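Long-range contacts in ABC transporter substrate-binding protein (Bradyrhizobium japonicum, PDB 4I1D), which probably captures a small solute, perhaps a polyamine, in the periplasm for an ABC importer, and holds D-malate in this crystal: residues G74-L79 / S96-S101; A145-A150 / R168-L173. One frame throughout, in Å; residues are numbered along the deposited sequence.

How the contacts relate
Following the chain from the N terminus, contact 1 comes first: it closes a loop of 16 residues, containing helix 85-88, by bringing the segment after helix 64-72 against the lead-in to strand 100-112. That loop is complete before contact 2 opens. Contact 2 closes a second loop of 17 residues and packs helix 146-153 on helix 166-176, both of which lie in the chain between strands 137-140 and 182-184, a parallel pair. The two therefore lie in series and neither nest nor cross. The centres of contact 1 and contact 2 are about 30 Å apart, and the two do not touch. The link is the sheet: strand 201-205 pairs with both 100-112 and 137-140. Both contacts lie away from the malate pocket.

Contact 1. Residues G74-L79 / S96-S101; sequences GLIEKL and SPYSVS
I76 meets Y98 at about a right angle: its CD1 lies 3.5 Å from Y98 CB. The reach comes from chi1 at 54°, which sets CG1 between the backbone N and carbonyl carbon. At E77 the backbone takes over. Its carbonyl O sits in plane at the edge of the Y98 ring, 3.7 Å from CD1, and a water lies 2.9 Å from E77 O and 2.7 Å from Y98 O, although competing acceptors may keep it from serving both at once. E77 and V100 also make backbone hydrogen bonds to I235 and L233, which places the contact beside strand 219-235 in the sheet of this periplasmic binding-protein fold. K78 runs alongside the Y98 side chain, CG 3.8 Å from CE1. L79 N donates a nearly straight bond to P97 O (2.8 Å, 164° at the hydrogen), the carbonyl in the middle of an ST turn in which S96 OG accepts from Y98 N. The L79 side chain lies over the Y98-S99 peptide, with CD1 4.2 Å from V100 CG2; an alanine here would probably open a gap over that peptide and leave V100 CG2 without this apolar neighbour.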
# COMPACT_ATOMS: atom_id res chain seq x y z
N GLY A 74 8.60 31.07 16.76
CA GLY A 74 10.01 31.43 16.81
C GLY A 74 10.76 31.33 15.48
O GLY A 74 11.98 31.16 15.46
N LEU A 75 10.04 31.45 14.37
CA LEU A 75 10.65 31.26 13.05
C LEU A 75 11.05 32.56 12.38
O LEU A 75 11.85 32.56 11.45
CB LEU A 75 9.72 30.48 12.13
CG LEU A 75 9.43 29.02 12.46
CD1 LEU A 75 8.13 28.60 11.79
CD2 LEU A 75 10.58 28.13 12.05
N ILE A 76 10.47 33.67 12.82
CA ILE A 76 10.84 34.97 12.28
C ILE A 76 11.15 35.97 13.39
O ILE A 76 10.72 35.79 14.54
CB ILE A 76 9.75 35.54 11.33
CG1 ILE A 76 8.39 35.56 12.03
CG2 ILE A 76 9.65 34.70 10.05
CD1 ILE A 76 7.31 36.23 11.20
N GLU A 77 11.90 37.01 13.05
CA GLU A 77 12.42 37.94 14.04
C GLU A 77 11.35 38.83 14.63
O GLU A 77 10.45 39.29 13.93
CB GLU A 77 13.52 38.82 13.42
CG GLU A 77 14.80 38.08 13.04
CD GLU A 77 15.74 37.89 14.21
OE1 GLU A 77 15.52 38.52 15.26
OE2 GLU A 77 16.71 37.10 14.07
N LYS A 78 11.44 39.06 15.94
CA LYS A 78 10.67 40.12 16.57
C LYS A 78 11.27 41.42 16.07
O LYS A 78 12.46 41.65 16.23
CB LYS A 78 10.79 40.03 18.09
CG LYS A 78 9.47 40.11 18.84
CD LYS A 78 9.62 39.60 20.27
CE LYS A 78 10.31 38.22 20.28
NZ LYS A 78 10.75 37.78 21.64
N LEU A 79 10.47 42.25 15.42
CA LEU A 79 10.99 43.47 14.82
C LEU A 79 11.14 44.63 15.81
O LEU A 79 10.23 44.92 16.59
CB LEU A 79 10.13 43.91 13.64
CG LEU A 79 10.05 42.94 12.45
CD1 LEU A 79 9.20 43.56 11.34
CD2 LEU A 79 11.44 42.60 11.95
N SER A 96 2.60 43.91 12.86
CA SER A 96 2.51 42.96 13.95
C SER A 96 3.86 43.05 14.63
O SER A 96 4.71 43.81 14.18
CB SER A 96 2.27 41.55 13.42
OG SER A 96 3.50 40.93 13.05
N PRO A 97 4.08 42.29 15.71
CA PRO A 97 5.41 42.33 16.32
C PRO A 97 6.47 41.74 15.39
O PRO A 97 7.66 41.99 15.60
CB PRO A 97 5.26 41.46 17.56
CG PRO A 97 3.79 41.44 17.84
CD PRO A 97 3.14 41.47 16.50
N TYR A 98 6.04 41.00 14.37
CA TYR A 98 6.94 40.26 13.50
C TYR A 98 6.87 40.65 12.03
O TYR A 98 7.58 40.08 11.21
CB TYR A 98 6.64 38.76 13.58
CG TYR A 98 6.44 38.23 14.98
CD1 TYR A 98 7.52 37.98 15.81
CD2 TYR A 98 5.16 37.97 15.46
CE1 TYR A 98 7.34 37.49 17.08
CE2 TYR A 98 4.97 37.48 16.74
CZ TYR A 98 6.07 37.24 17.54
OH TYR A 98 5.89 36.74 18.82
N SER A 99 6.00 41.59 11.67
CA SER A 99 5.78 41.86 10.26
C SER A 99 5.26 43.26 10.00
O SER A 99 4.81 43.94 10.92
CB SER A 99 4.80 40.85 9.67
OG SER A 99 3.50 41.05 10.20
N VAL A 100 5.33 43.68 8.73
CA VAL A 100 4.73 44.93 8.29
C VAL A 100 3.95 44.68 7.00
O VAL A 100 4.46 44.03 6.09
CB VAL A 100 5.77 46.03 8.01
CG1 VAL A 100 5.07 47.38 7.78
CG2 VAL A 100 6.75 46.14 9.17
N SER A 101 2.73 45.21 6.93
CA SER A 101 1.89 45.07 5.74
C SER A 101 2.60 45.61 4.50
O SER A 101 3.18 46.70 4.52
CB SER A 101 0.55 45.79 5.92
OG SER A 101 -0.13 45.27 7.05
O HOH W 1 10.17 39.34 11.05

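Contact 2. Residues A145-A150 / R168-L173; sequences ATLEAA and RAFKKL. With SO4 (sulfate ion), chain G.
L147 projects its CD2 into a hollow lined by A169, F170 and L173. L147 CD2 is 3.7 Å from L173 CD1 and 4.0 Å from A169 CB, and it also stands 4.2 Å above one face of the F170 ring, offset toward the rim. The second bump is A150 CB, one turn further on, which settles between A169 O at 3.6 Å and L173 CG at 3.7 Å. Two alanines, A150 and A169, face each other here, where the axes of the short helical segments pass at 8.5 Å.

The axes make an angle of 80°, close to perpendicular, so the shared surface is a compact patch. In the fold, both helices belong to the crossover connection from strand 137-140 to its parallel neighbour 182-184, a beta-alpha-beta unit with more than one helix in the connection.

L173 is the answering bump from the other helix. Its branched end fits between T146 and A150, crossing the T146 side chain at about a right angle, with L173 CD2 3.9 Å from T146 CG2. T146 CG2 stands anti to the backbone N, while OG1 of the same side chain is hydrogen-bonded to H142 O. W128 and W318 pack on L173 as well.

At the margin, K172 CG approaches A150 O to 3.4 Å before the chain bends at chi2 (67°) and carries NZ away to a salt bridge with E175, much as R168 NE makes one with D154. R168 extends outward: NH1 gives a straight bond (173°) to sulfate O2 and NH2 a weak one to O4. The sulfate is probably from the crystallisation liquor.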
# COMPACT_ATOMS: atom_id res chain seq x y z
N ALA A 145 -10.73 32.52 2.32
CA ALA A 145 -11.60 33.36 1.48
C ALA A 145 -12.85 32.60 1.02
O ALA A 145 -13.93 33.17 0.95
CB ALA A 145 -10.85 33.92 0.27
N THR A 146 -12.68 31.32 0.70
CA THR A 146 -13.81 30.49 0.28
C THR A 146 -14.89 30.39 1.37
O THR A 146 -16.08 30.58 1.10
CB THR A 146 -13.33 29.08 -0.14
OG1 THR A 146 -12.27 29.20 -1.09
CG2 THR A 146 -14.46 28.26 -0.75
N LEU A 147 -14.47 30.09 2.60
CA LEU A 147 -15.41 30.01 3.72
C LEU A 147 -16.13 31.34 3.88
O LEU A 147 -17.35 31.37 4.05
CB LEU A 147 -14.70 29.66 5.03
CG LEU A 147 -14.06 28.29 5.09
CD1 LEU A 147 -13.67 27.97 6.52
CD2 LEU A 147 -15.00 27.23 4.55
N GLU A 148 -15.38 32.44 3.85
CA GLU A 148 -16.01 33.76 3.97
C GLU A 148 -17.11 33.97 2.93
O GLU A 148 -18.21 34.43 3.25
CB GLU A 148 -14.98 34.89 3.89
CG GLU A 148 -14.10 35.04 5.13
CD GLU A 148 -12.86 34.14 5.13
OE1 GLU A 148 -11.97 34.40 5.97
OE2 GLU A 148 -12.77 33.20 4.31
N ALA A 149 -16.82 33.63 1.67
CA ALA A 149 -17.76 33.85 0.58
C ALA A 149 -19.02 33.02 0.78
O ALA A 149 -20.14 33.47 0.49
CB ALA A 149 -17.11 33.53 -0.77
N ALA A 150 -18.84 31.79 1.26
CA ALA A 150 -19.98 30.92 1.52
C ALA A 150 -20.87 31.53 2.59
O ALA A 150 -22.08 31.45 2.50
CB ALA A 150 -19.51 29.53 1.94
N ARG A 168 -21.72 26.31 9.36
CA ARG A 168 -22.58 27.04 8.45
C ARG A 168 -21.90 27.26 7.09
O ARG A 168 -22.52 27.13 6.03
CB ARG A 168 -22.97 28.37 9.08
CG ARG A 168 -23.93 29.20 8.28
CD ARG A 168 -24.24 30.50 8.99
NE ARG A 168 -25.21 31.29 8.25
CZ ARG A 168 -25.67 32.47 8.65
NH1 ARG A 168 -25.23 32.99 9.79
NH2 ARG A 168 -26.55 33.13 7.91
N ALA A 169 -20.62 27.57 7.10
CA ALA A 169 -19.93 27.78 5.83
C ALA A 169 -19.85 26.47 5.02
O ALA A 169 -20.07 26.48 3.80
CB ALA A 169 -18.58 28.35 6.06
N PHE A 170 -19.52 25.36 5.68
CA PHE A 170 -19.41 24.07 5.00
C PHE A 170 -20.76 23.58 4.48
O PHE A 170 -20.85 22.99 3.41
CB PHE A 170 -18.74 23.01 5.89
CG PHE A 170 -17.23 23.09 5.90
CD1 PHE A 170 -16.53 23.38 7.07
CD2 PHE A 170 -16.50 22.89 4.73
CE1 PHE A 170 -15.13 23.46 7.08
CE2 PHE A 170 -15.10 22.98 4.73
CZ PHE A 170 -14.42 23.26 5.90
N LYS A 171 -21.83 23.83 5.23
CA LYS A 171 -23.14 23.42 4.76
C LYS A 171 -23.44 24.16 3.46
O LYS A 171 -23.90 23.57 2.47
CB LYS A 171 -24.22 23.68 5.81
CG LYS A 171 -25.55 23.04 5.45
CD LYS A 171 -26.67 23.39 6.41
CE LYS A 171 -27.98 22.73 5.97
NZ LYS A 171 -29.13 23.09 6.84
N LYS A 172 -23.16 25.46 3.45
CA LYS A 172 -23.44 26.28 2.28
C LYS A 172 -22.57 25.84 1.08
O LYS A 172 -23.01 25.85 -0.07
CB LYS A 172 -23.24 27.76 2.64
CG LYS A 172 -23.94 28.75 1.74
CD LYS A 172 -25.46 28.67 1.87
CE LYS A 172 -26.11 29.66 0.94
NZ LYS A 172 -27.55 29.39 0.70
N LEU A 173 -21.35 25.41 1.37
CA LEU A 173 -20.47 24.94 0.31
C LEU A 173 -20.90 23.59 -0.26
O LEU A 173 -20.73 23.32 -1.45
CB LEU A 173 -19.03 24.86 0.81
CG LEU A 173 -18.31 26.21 0.80
CD1 LEU A 173 -17.05 26.11 1.65
CD2 LEU A 173 -17.97 26.61 -0.63
S SO4 G . -27.69 35.98 9.98
O1 SO4 G . -27.59 36.53 8.62
O2 SO4 G . -26.35 35.69 10.49
O3 SO4 G . -28.34 36.96 10.85
O4 SO4 G . -28.49 34.76 9.96